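Putative sodium:solute symporter (Proteus mirabilis, PDB 5NV9) uses the sodium gradient to drive uptake of the sialic acid N-acetylneuraminic acid across the bacterial inner membrane, with two sodium ions per sugar. Local coordinates at residues S107-E110 with Y111-A114; Y141-V144 with L145-P149; L318-V321 with T322-I326. All coordinates share one frame; numbering follows the deposited sequence.

Contact 1 (S107-E110 with Y111-A114)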
# COMPACT_ATOMS: atom_id res chain seq x y z
N SER A 107 -15.41 1.12 -9.30
CA SER A 107 -13.97 1.36 -9.61
C SER A 107 -13.71 2.87 -9.72
O SER A 107 -14.46 3.57 -10.36
CB SER A 107 -13.59 0.68 -10.92
OG SER A 107 -12.30 1.01 -11.36
N ALA A 108 -12.63 3.33 -9.13
CA ALA A 108 -12.21 4.73 -9.24
C ALA A 108 -12.07 5.24 -10.67
O ALA A 108 -12.35 6.47 -10.93
CB ALA A 108 -10.88 4.92 -8.51
N TYR A 109 -11.72 4.33 -11.58
CA TYR A 109 -11.37 4.68 -12.99
C TYR A 109 -12.61 5.04 -13.82
O TYR A 109 -12.53 5.65 -14.89
CB TYR A 109 -10.43 3.61 -13.59
CG TYR A 109 -9.30 3.37 -12.63
CD1 TYR A 109 -8.44 4.42 -12.27
CD2 TYR A 109 -9.20 2.14 -11.92
CE1 TYR A 109 -7.45 4.23 -11.29
CE2 TYR A 109 -8.20 1.95 -10.95
CZ TYR A 109 -7.36 2.99 -10.60
OH TYR A 109 -6.41 2.80 -9.61
N GLU A 110 -13.78 4.74 -13.27
CA GLU A 110 -15.05 5.20 -13.86
C GLU A 110 -15.11 6.70 -13.91
O GLU A 110 -15.71 7.25 -14.82
CB GLU A 110 -16.27 4.73 -13.02
CG GLU A 110 -16.52 3.24 -13.03
CD GLU A 110 -17.52 2.75 -11.95
OE1 GLU A 110 -18.47 3.47 -11.58
OE2 GLU A 110 -17.36 1.62 -11.46
N TYR A 111 -14.52 7.38 -12.93
CA TYR A 111 -14.44 8.84 -12.99
C TYR A 111 -13.79 9.30 -14.34
O TYR A 111 -14.27 10.28 -14.94
CB TYR A 111 -13.66 9.42 -11.79
CG TYR A 111 -13.26 10.83 -12.01
CD1 TYR A 111 -14.18 11.85 -11.83
CD2 TYR A 111 -11.95 11.16 -12.48
CE1 TYR A 111 -13.83 13.17 -12.09
CE2 TYR A 111 -11.61 12.47 -12.77
CZ TYR A 111 -12.55 13.47 -12.57
OH TYR A 111 -12.21 14.79 -12.81
N LEU A 112 -12.72 8.61 -14.77
CA LEU A 112 -11.97 8.98 -15.96
C LEU A 112 -12.80 8.84 -17.25
O LEU A 112 -12.63 9.66 -18.15
CB LEU A 112 -10.66 8.21 -16.10
CG LEU A 112 -9.59 8.39 -14.99
CD1 LEU A 112 -8.40 7.48 -15.24
CD2 LEU A 112 -9.15 9.84 -14.81
N GLU A 113 -13.70 7.87 -17.32
CA GLU A 113 -14.60 7.79 -18.44
C GLU A 113 -15.62 8.90 -18.33
O GLU A 113 -15.88 9.58 -19.33
CB GLU A 113 -15.29 6.44 -18.59
CG GLU A 113 -16.34 6.45 -19.69
CD GLU A 113 -16.61 5.10 -20.32
OE1 GLU A 113 -16.32 4.03 -19.74
OE2 GLU A 113 -17.10 5.12 -21.46
N ALA A 114 -16.19 9.13 -17.16
CA ALA A 114 -17.12 10.26 -17.00
C ALA A 114 -16.53 11.63 -17.33
O ALA A 114 -17.22 12.47 -17.87
CB ALA A 114 -17.67 10.28 -15.58
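Ala114 N donates to Glu110 O at 3.0 Å, and the bond is nearly straight, with an N-H...O angle of 176°. In the entry to the helix Tyr111 N donates to Ala108 O, three residues back, at 3.1 Å, but from well above the carbonyl plane. Glu110 lies at the start of helix 110-115, and its side chain folds back to the start of the turn. Its OE2 accepts from Ser107 N at 3.0 Å, from above the carboxylate plane. CG of Glu110 stands anti to its own carbonyl carbon (chi1 -68°), which carries the carboxylate back toward Ser107. Ser107 OG accepts a weak capping bond from Tyr109 N. Ser107 and Glu110 make a capping box round a type I turn, which caps the N-terminal end of helix 110-115. Glu110 OE2 is gripped further by Thr106 N and Ser357 OG, which should hold the carboxylate firmly. The bonds to Tyr109 O from Leu112 N and Glu113 N are weak.

Packing across the turn is modest. CD1 of Leu112 lies 4.3 Å from Tyr109 CD1, at the ring edge and near its plane. The Tyr109 hydroxyl bonds to Ala253 O, and Glu113 forms salt bridges with Arg121 and Arg362. This cytoplasmic turn is wedged between helices: Tyr109 and Leu112 pack on helix 118-151 and helix 415-427, while Ser107 and Tyr109 also touch helix 328-361.

Contact 2 (Y141-V144 with L145-P149)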
# COMPACT_ATOMS: atom_id res chain seq x y z
N TYR A 141 7.01 -11.99 -1.10
CA TYR A 141 8.45 -12.20 -1.20
C TYR A 141 9.24 -11.63 -0.05
O TYR A 141 10.01 -12.39 0.54
CB TYR A 141 8.96 -11.65 -2.55
CG TYR A 141 10.46 -11.82 -2.74
CD1 TYR A 141 11.03 -13.07 -2.82
CD2 TYR A 141 11.29 -10.72 -2.85
CE1 TYR A 141 12.40 -13.24 -2.98
CE2 TYR A 141 12.66 -10.87 -3.03
CZ TYR A 141 13.20 -12.13 -3.09
OH TYR A 141 14.56 -12.30 -3.27
N LEU A 142 9.05 -10.34 0.29
CA LEU A 142 9.74 -9.73 1.42
C LEU A 142 9.43 -10.41 2.76
O LEU A 142 10.31 -10.60 3.56
CB LEU A 142 9.39 -8.27 1.62
CG LEU A 142 9.61 -7.26 0.54
CD1 LEU A 142 9.37 -5.89 1.19
CD2 LEU A 142 11.01 -7.37 -0.05
N THR A 143 8.16 -10.76 2.99
CA THR A 143 7.74 -11.40 4.21
C THR A 143 8.47 -12.72 4.37
O THR A 143 8.97 -13.05 5.46
CB THR A 143 6.19 -11.58 4.21
OG1 THR A 143 5.57 -10.34 3.87
CG2 THR A 143 5.63 -12.09 5.51
N VAL A 144 8.51 -13.50 3.30
CA VAL A 144 9.26 -14.74 3.25
C VAL A 144 10.77 -14.51 3.49
O VAL A 144 11.40 -15.21 4.28
CB VAL A 144 9.04 -15.51 1.92
CG1 VAL A 144 10.02 -16.69 1.82
CG2 VAL A 144 7.62 -16.03 1.81
N LEU A 145 11.35 -13.51 2.83
CA LEU A 145 12.76 -13.19 3.04
C LEU A 145 13.00 -12.90 4.49
O LEU A 145 13.99 -13.35 5.04
CB LEU A 145 13.23 -12.00 2.22
CG LEU A 145 13.83 -12.30 0.85
CD1 LEU A 145 14.02 -11.00 0.08
CD2 LEU A 145 15.15 -13.02 1.03
N ALA A 146 12.10 -12.17 5.11
CA ALA A 146 12.28 -11.82 6.51
C ALA A 146 12.23 -12.99 7.51
O ALA A 146 12.98 -13.01 8.48
CB ALA A 146 11.24 -10.79 6.89
N LEU A 147 11.29 -13.91 7.30
CA LEU A 147 10.90 -14.89 8.27
C LEU A 147 11.53 -16.24 8.04
O LEU A 147 11.57 -17.06 8.94
CB LEU A 147 9.40 -15.11 8.23
CG LEU A 147 8.55 -13.93 8.66
CD1 LEU A 147 7.13 -14.42 8.79
CD2 LEU A 147 9.02 -13.30 9.97
N ARG A 148 12.01 -16.46 6.83
CA ARG A 148 12.41 -17.79 6.41
C ARG A 148 13.58 -18.27 7.23
O ARG A 148 13.57 -19.42 7.66
CB ARG A 148 12.77 -17.79 4.94
CG ARG A 148 13.01 -19.17 4.42
CD ARG A 148 13.85 -19.10 3.17
NE ARG A 148 14.35 -20.42 2.86
CZ ARG A 148 14.70 -20.82 1.65
NH1 ARG A 148 14.58 -20.01 0.62
NH2 ARG A 148 15.15 -22.06 1.48
N PRO A 149 14.58 -17.42 7.46
CA PRO A 149 15.71 -17.95 8.23
C PRO A 149 15.34 -18.45 9.64
O PRO A 149 16.13 -19.17 10.24
CB PRO A 149 16.64 -16.75 8.35
CG PRO A 149 16.29 -15.88 7.19
CD PRO A 149 14.80 -16.02 7.07
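The periplasmic end of transmembrane helix 118-151 carries this contact, in which Leu145 lies against the ring of Tyr141 one turn before it. Leu145 CG sits over one face of the ring, 4.3 Å from its centroid and offset toward the rim, in a CH-pi contact. Its CD1 methyl reaches the far part of the ring and comes 3.4 Å from Tyr141 CE2. The Tyr141 ring is swung out by a chi1 of 179°, with CG trans to the main-chain nitrogen, and this turns its face to Leu145. The Tyr141 hydroxyl bonds to Asp399 O.

The backbone behind them is regular. Leu145 N donates to Tyr141 O at 2.9 Å, in the carbonyl plane. Ala146 N donates to Leu142 O at 2.8 Å. In this LeuT-fold transporter the helix also carries Arg135, which binds the sialic acid, and the side chain of Leu142 is about 8 Å from the bound sugar. Leu142 and Ala146 face helix 61-73, and Leu147 packs on helix 328-361.

The bonding changes toward Pro149, whose nitrogen has no hydrogen to give, and the helix kinks there. Val144 O still accepts from Arg148 N at 2.9 Å, and more weakly from Leu147 N. Arg148 CB lies 3.0 Å from Val144 O, while the rest of its extended chain leads away from the turn.

Contact 3 (L318-V321 with T322-I326)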
# COMPACT_ATOMS: atom_id res chain seq x y z
N LEU A 318 15.86 -10.60 13.32
CA LEU A 318 16.87 -11.17 14.19
C LEU A 318 16.62 -10.84 15.62
O LEU A 318 16.61 -11.76 16.46
CB LEU A 318 18.26 -10.68 13.81
CG LEU A 318 19.33 -11.35 14.70
CD1 LEU A 318 19.43 -12.82 14.32
CD2 LEU A 318 20.67 -10.65 14.61
N PHE A 319 16.45 -9.55 15.92
CA PHE A 319 16.08 -9.13 17.28
C PHE A 319 14.80 -9.78 17.81
O PHE A 319 14.76 -10.23 18.95
CB PHE A 319 15.94 -7.62 17.39
CG PHE A 319 15.65 -7.14 18.78
CD1 PHE A 319 14.35 -7.07 19.26
CD2 PHE A 319 16.67 -6.74 19.62
CE1 PHE A 319 14.09 -6.63 20.55
CE2 PHE A 319 16.41 -6.28 20.92
CZ PHE A 319 15.13 -6.22 21.38
N ILE A 320 13.77 -9.86 16.99
CA ILE A 320 12.53 -10.45 17.44
C ILE A 320 12.70 -11.89 17.87
O ILE A 320 12.23 -12.29 18.92
CB ILE A 320 11.44 -10.41 16.37
CG1 ILE A 320 11.04 -8.94 16.10
CG2 ILE A 320 10.24 -11.27 16.79
CD1 ILE A 320 10.48 -8.72 14.70
N VAL A 321 13.37 -12.67 17.04
CA VAL A 321 13.42 -14.08 17.28
C VAL A 321 14.47 -14.44 18.33
O VAL A 321 14.32 -15.48 19.02
CB VAL A 321 13.66 -14.81 15.97
CG1 VAL A 321 13.96 -16.26 16.19
CG2 VAL A 321 12.40 -14.68 15.11
N THR A 322 15.49 -13.59 18.49
CA THR A 322 16.55 -13.90 19.43
C THR A 322 16.34 -13.22 20.75
O THR A 322 16.83 -13.71 21.73
CB THR A 322 17.98 -13.54 18.90
OG1 THR A 322 18.08 -12.14 18.59
CG2 THR A 322 18.31 -14.34 17.68
N GLU A 323 15.64 -12.08 20.80
CA GLU A 323 15.56 -11.33 22.07
C GLU A 323 14.18 -11.15 22.70
O GLU A 323 14.09 -10.54 23.78
CB GLU A 323 16.09 -9.90 21.92
CG GLU A 323 17.51 -9.76 21.38
CD GLU A 323 18.60 -10.33 22.25
OE1 GLU A 323 18.38 -10.53 23.47
OE2 GLU A 323 19.71 -10.52 21.70
N MSE A 324 13.12 -11.52 22.02
CA MSE A 324 11.80 -11.31 22.58
C MSE A 324 11.34 -12.59 23.18
O MSE A 324 11.67 -13.71 22.69
CB MSE A 324 10.77 -10.70 21.58
CG MSE A 324 10.99 -9.20 21.57
SE MSE A 324 10.17 -8.47 19.97
CE MSE A 324 8.88 -7.42 21.03
N PRO A 325 10.55 -12.49 24.25
CA PRO A 325 10.24 -13.76 24.97
C PRO A 325 9.21 -14.57 24.28
O PRO A 325 8.44 -14.07 23.43
CB PRO A 325 9.74 -13.29 26.33
CG PRO A 325 9.34 -11.86 26.16
CD PRO A 325 10.06 -11.29 24.96
N ILE A 326 9.18 -15.84 24.65
CA ILE A 326 8.19 -16.77 24.18
C ILE A 326 6.75 -16.18 24.33
O ILE A 326 6.46 -15.36 25.25
CB ILE A 326 8.35 -18.12 24.91
CG1 ILE A 326 7.39 -19.17 24.38
CG2 ILE A 326 8.13 -17.97 26.41
CD1 ILE A 326 7.87 -20.57 24.68
O HOH W 1 14.04 -14.95 21.98
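Leu318 O is gripped by two donors of Thr322. The hydroxyl OG1 gives it a bond of 2.6 Å, and the backbone N one of 3.0 Å. They arrive from opposite faces of the carbonyl plane, with OG1 well above it and N only tilted from it. This is the closing turn of helix 315-323, a short periplasmic helix, where a threonine hydroxyl bonds back to the carbonyl four residues earlier. With chi1 at 59°, OG1 sits between the backbone N and the carbonyl carbon of Thr322, and from there it reaches Leu318 O. The two side chains cross obliquely, with CG2 of Thr322 3.9 Å from Leu318 CD1.

The neighbouring pair is Phe319 and Glu323. The Phe319 carbonyl accepts from Glu323 N at 2.8 Å. Its ring is covered on one face by the aliphatic part of Glu323. CB stands over the ring centre, 3.8 Å from the centroid, in a CH-pi contact, and CG lies by the CD2 and CE2 atoms. CG is placed over the ring by a chi1 of -55°; the bend at chi2 then turns the carboxylate. Tyr298 meets the Phe319 ring edge-to-face, and helix 155-203 also packs on it.

Met324, a selenomethionine, is the first residue to leave the helical path. Its N makes a weak bond to Ile320 O. Its side chain stays buried: CG lies near Phe319 CE1, and SE packs against Ile320 CG1 at 4.0 Å. Ile320 in turn packs on helix 328-361. A water bridges the helix end. It donates to Val321 O at 3.0 Å and to Met324 O at 2.8 Å.

Overall arrangement
All three are local contacts, and each is partly buried. Contact 1 is on the cytoplasmic side, and contacts 2 and 3 are on the opposite side of the chain's centre. Contact 1 starts a helix and is rich in charged and polar side-chain partners. Contact 2 is at the periplasmic end of a long transmembrane helix and is mainly apolar; Thr143, Val144 and Leu147 are buried, Leu145 and Arg148 exposed. Contact 3 ends a short helix with a threonine hydroxyl and a water; Phe319, Ile320 and Met324 are buried, Thr322 exposed. Contacts 2 and 3 lie about 16 Å apart between centres without touching. All three have side chains that pack on helix 328-361.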